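Local coordinates for protein 3-ketosteroid-delta4-5alpha-dehydrogenase (Rhodococcus jostii, PDB 4AT2) that probably oxidises 3-ketosteroids in steroid catabolism, using bound FAD to introduce a double bond into ring A of the steroid, at the delta-4 position, at residues Y136-K147 with R184-G192. Numbering follows the deposited sequence. Where two conformers were deposited one is given.
Sequences YNWLVDCGVPFK and RGHVPQMDG
H186 meets Y136 through ring atoms: H186 CD2 lies 3.6 Å from Y136 CE1, and the two planes are inclined at 60°. The imidazole is fixed in rotation, because ND1 donates in its own ring plane to R184 O (3.0 Å) while NE2 bonds T93. H186 CB also touches F146 CE2. The side chain of V187 points away from 136-147 and lies about 7 Å from the bound FAD at the nearest atoms. Its carbonyl faces the contact: V187 O sits 3.5 Å from F146 CD2 and accepts from a water that itself accepts from K147 N. With CG beside its own backbone N (chi1 -62°), F146 brings its ring against the backbone of V187, with V187 N in plane at its edge and Y136 CE1 over one face near the rim. P188 then packs its ring on V144, CG to CG1 at 3.8 Å, and on F146 CE2. Q189 N makes the one direct hydrogen bond between the segments, 2.8 Å to P145 O; P188 CA adds a CH···O contact to the same oxygen. The extended Q189 side chain runs across that of K147, Q189 CD 3.9 Å from K147 CB. A second water joins Q189 OE1 to F146 O, and D161 takes a hydrogen bond from Q189 NE2 and a salt bridge from K147 NZ. With a single direct bond, aromatic and proline packing carries most of the junction between helix 132-141 with its following loop and strand 185-186 with the chain after it, while water and D161 hold the partly exposed polar end.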
loop_
_atom_site.group_PDB
_atom_site.type_symbol
_atom_site.label_atom_id
_atom_site.label_comp_id
_atom_site.label_asym_id
_atom_site.label_seq_id
_atom_site.Cartn_x
_atom_site.Cartn_y
_atom_site.Cartn_z
ATOM N N TYR A 136 15.867 -25.622 8.773
ATOM C CA TYR A 136 15.530 -26.820 7.993
ATOM C C TYR A 136 15.835 -28.061 8.833
ATOM O O TYR A 136 15.016 -28.963 8.931
ATOM C CB TYR A 136 16.323 -26.882 6.680
ATOM C CG TYR A 136 16.104 -28.185 5.927
ATOM C CD1 TYR A 136 14.986 -28.364 5.114
ATOM C CD2 TYR A 136 17.003 -29.247 6.062
ATOM C CE1 TYR A 136 14.770 -29.564 4.439
ATOM C CE2 TYR A 136 16.795 -30.452 5.397
ATOM C CZ TYR A 136 15.685 -30.602 4.579
ATOM O OH TYR A 136 15.477 -31.798 3.914
ATOM N N ASN A 137 17.033 -28.094 9.408
ATOM C CA ASN A 137 17.470 -29.211 10.235
ATOM C C ASN A 137 16.587 -29.417 11.466
ATOM O O ASN A 137 16.309 -30.543 11.862
ATOM C CB ASN A 137 18.938 -29.022 10.629
ATOM C CG ASN A 137 19.873 -29.141 9.441
ATOM O OD1 ASN A 137 19.538 -29.790 8.444
ATOM N ND2 ASN A 137 21.044 -28.509 9.530
ATOM N N TRP A 138 16.144 -28.308 12.045
ATOM C CA TRP A 138 15.232 -28.315 13.179
ATOM C C TRP A 138 13.914 -28.958 12.813
ATOM O O TRP A 138 13.396 -29.792 13.564
ATOM C CB TRP A 138 15.048 -26.881 13.662
ATOM C CG TRP A 138 14.261 -26.737 14.936
ATOM C CD1 TRP A 138 14.753 -26.673 16.239
ATOM C CD2 TRP A 138 12.816 -26.613 15.061
ATOM N NE1 TRP A 138 13.730 -26.518 17.134
ATOM C CE2 TRP A 138 12.540 -26.483 16.494
ATOM C CE3 TRP A 138 11.754 -26.595 14.160
ATOM C CZ2 TRP A 138 11.248 -26.334 16.979
ATOM C CZ3 TRP A 138 10.450 -26.454 14.667
ATOM C CH2 TRP A 138 10.213 -26.322 16.040
ATOM N N LEU A 139 13.379 -28.620 11.643
ATOM C CA LEU A 139 12.135 -29.234 11.162
ATOM C C LEU A 139 12.295 -30.733 10.932
ATOM O O LEU A 139 11.436 -31.535 11.332
ATOM C CB LEU A 139 11.660 -28.562 9.867
ATOM C CG LEU A 139 11.257 -27.101 10.040
ATOM C CD1 LEU A 139 11.112 -26.418 8.663
ATOM C CD2 LEU A 139 9.969 -26.987 10.856
ATOM N N VAL A 140 13.401 -31.106 10.294
ATOM C CA VAL A 140 13.704 -32.518 10.071
ATOM C C VAL A 140 13.778 -33.268 11.405
ATOM O O VAL A 140 13.225 -34.374 11.529
ATOM C CB VAL A 140 14.979 -32.703 9.214
ATOM C CG1 VAL A 140 15.420 -34.164 9.202
ATOM C CG2 VAL A 140 14.719 -32.219 7.795
ATOM N N ASP A 141 14.433 -32.665 12.397
ATOM C CA ASP A 141 14.556 -33.275 13.721
ATOM C C ASP A 141 13.188 -33.520 14.360
ATOM O O ASP A 141 12.995 -34.534 15.035
ATOM C CB ASP A 141 15.434 -32.412 14.635
ATOM C CG ASP A 141 15.560 -32.984 16.031
ATOM O OD1 ASP A 141 16.356 -33.929 16.228
ATOM O OD2 ASP A 141 14.868 -32.478 16.936
ATOM N N CYS A 142 12.241 -32.609 14.123
ATOM C CA CYS A 142 10.885 -32.735 14.657
ATOM C C CYS A 142 10.066 -33.782 13.908
ATOM O O CYS A 142 8.931 -34.068 14.285
ATOM C CB CYS A 142 10.151 -31.391 14.611
ATOM S SG CYS A 142 10.701 -30.184 15.840
ATOM N N GLY A 143 10.631 -34.336 12.835
ATOM C CA GLY A 143 9.976 -35.408 12.084
ATOM C C GLY A 143 9.306 -35.002 10.783
ATOM O O GLY A 143 8.562 -35.793 10.192
ATOM N N VAL A 144 9.561 -33.778 10.320
ATOM C CA VAL A 144 9.034 -33.344 9.025
ATOM C C VAL A 144 9.865 -34.016 7.936
ATOM O O VAL A 144 11.082 -33.810 7.889
ATOM C CB VAL A 144 9.107 -31.807 8.847
ATOM C CG1 VAL A 144 8.532 -31.393 7.490
ATOM C CG2 VAL A 144 8.354 -31.098 9.969
ATOM N N PRO A 145 9.221 -34.819 7.060
ATOM C CA PRO A 145 9.979 -35.541 6.041
ATOM C C PRO A 145 10.109 -34.751 4.731
ATOM O O PRO A 145 9.181 -34.045 4.342
ATOM C CB PRO A 145 9.118 -36.791 5.816
ATOM C CG PRO A 145 7.713 -36.307 6.016
ATOM C CD PRO A 145 7.782 -35.150 7.000
ATOM N N PHE A 146 11.257 -34.857 4.075
ATOM C CA PHE A 146 11.449 -34.237 2.761
ATOM C C PHE A 146 12.076 -35.250 1.815
ATOM O O PHE A 146 13.056 -35.924 2.168
ATOM C CB PHE A 146 12.350 -32.995 2.824
ATOM C CG PHE A 146 11.812 -31.874 3.670
ATOM C CD1 PHE A 146 12.106 -31.812 5.028
ATOM C CD2 PHE A 146 11.053 -30.852 3.103
ATOM C CE1 PHE A 146 11.629 -30.770 5.819
ATOM C CE2 PHE A 146 10.578 -29.804 3.887
ATOM C CZ PHE A 146 10.869 -29.760 5.248
ATOM N N LYS A 147 11.516 -35.359 0.617
ATOM C CA LYS A 147 12.113 -36.206 -0.403
ATOM C C LYS A 147 13.246 -35.441 -1.068
ATOM O O LYS A 147 13.062 -34.294 -1.478
ATOM C CB LYS A 147 11.083 -36.601 -1.447
ATOM C CG LYS A 147 11.591 -37.672 -2.391
ATOM C CD LYS A 147 10.486 -38.089 -3.334
ATOM C CE LYS A 147 11.007 -39.052 -4.387
ATOM N NZ LYS A 147 9.853 -39.618 -5.139
ATOM N N ARG A 184 14.267 -22.632 -3.477
ATOM C CA ARG A 184 14.146 -22.554 -2.025
ATOM C C ARG A 184 12.788 -23.046 -1.539
ATOM O O ARG A 184 12.512 -23.017 -0.350
ATOM C CB ARG A 184 14.411 -21.116 -1.563
ATOM C CG ARG A 184 15.840 -20.678 -1.889
ATOM C CD ARG A 184 16.243 -19.365 -1.238
ATOM N NE ARG A 184 17.544 -18.971 -1.782
ATOM C CZ ARG A 184 17.708 -18.094 -2.769
ATOM N NH1 ARG A 184 16.662 -17.458 -3.303
ATOM N NH2 ARG A 184 18.933 -17.846 -3.219
ATOM N N GLY A 185 11.937 -23.503 -2.456
ATOM C CA GLY A 185 10.657 -24.080 -2.041
ATOM C C GLY A 185 10.855 -25.505 -1.538
ATOM O O GLY A 185 10.941 -26.439 -2.343
ATOM N N HIS A 186 10.936 -25.668 -0.214
ATOM C CA HIS A 186 11.081 -26.994 0.417
ATOM C C HIS A 186 9.722 -27.514 0.781
ATOM O O HIS A 186 8.977 -26.837 1.476
ATOM C CB HIS A 186 11.957 -26.902 1.663
ATOM C CG HIS A 186 13.412 -26.616 1.368
ATOM N ND1 HIS A 186 13.833 -25.477 0.767
ATOM C CD2 HIS A 186 14.549 -27.367 1.631
ATOM C CE1 HIS A 186 15.175 -25.510 0.665
ATOM N NE2 HIS A 186 15.608 -26.670 1.195
ATOM N N VAL A 187 9.381 -28.713 0.317
ATOM C CA VAL A 187 7.997 -29.204 0.439
ATOM C C VAL A 187 8.000 -30.548 1.154
ATOM O O VAL A 187 8.653 -31.479 0.698
ATOM C CB VAL A 187 7.329 -29.341 -0.954
ATOM C CG1 VAL A 187 5.852 -29.725 -0.833
ATOM C CG2 VAL A 187 7.471 -28.036 -1.733
ATOM N N PRO A 188 7.288 -30.652 2.286
ATOM C CA PRO A 188 7.286 -31.934 2.990
ATOM C C PRO A 188 6.733 -33.074 2.135
ATOM O O PRO A 188 5.875 -32.857 1.279
ATOM C CB PRO A 188 6.383 -31.665 4.198
ATOM C CG PRO A 188 6.570 -30.210 4.462
ATOM C CD PRO A 188 6.652 -29.592 3.095
ATOM N N GLN A 189 7.239 -34.278 2.382
ATOM C CA GLN A 189 6.883 -35.452 1.599
ATOM C C GLN A 189 5.515 -35.956 2.034
ATOM O O GLN A 189 5.299 -36.266 3.208
ATOM C CB GLN A 189 7.943 -36.546 1.772
ATOM C CG GLN A 189 7.793 -37.724 0.816
ATOM C CD GLN A 189 8.884 -38.767 0.996
ATOM O OE1 GLN A 189 9.628 -38.751 1.984
ATOM N NE2 GLN A 189 8.990 -39.677 0.035
ATOM N N MET A 190 4.604 -36.028 1.070
ATOM C CA MET A 190 3.228 -36.418 1.317
ATOM C C MET A 190 2.595 -36.908 0.021
ATOM O O MET A 190 2.819 -36.326 -1.042
ATOM C CB MET A 190 2.449 -35.219 1.853
ATOM C CG MET A 190 1.032 -35.524 2.288
ATOM S SD MET A 190 0.276 -34.035 2.954
ATOM C CE MET A 190 -1.450 -34.533 2.968
ATOM N N ASP A 191 1.818 -37.986 0.118
ATOM C CA ASP A 191 1.038 -38.484 -1.018
ATOM C C ASP A 191 -0.396 -37.953 -1.002
ATOM O O ASP A 191 -0.968 -37.700 0.067
ATOM C CB ASP A 191 1.028 -40.013 -1.032
ATOM C CG ASP A 191 2.403 -40.603 -1.306
ATOM O OD1 ASP A 191 3.074 -40.153 -2.264
ATOM O OD2 ASP A 191 2.807 -41.521 -0.562
ATOM N N GLY A 192 -0.967 -37.791 -2.195
ATOM C CA GLY A 192 -2.347 -37.331 -2.349
ATOM C C GLY A 192 -2.604 -35.972 -1.726
ATOM O O GLY A 192 -3.604 -35.785 -1.032
HETATM O O HOH W 1 12.306 -38.789 3.250
HETATM O O HOH W 2 9.099 -34.071 -0.193
#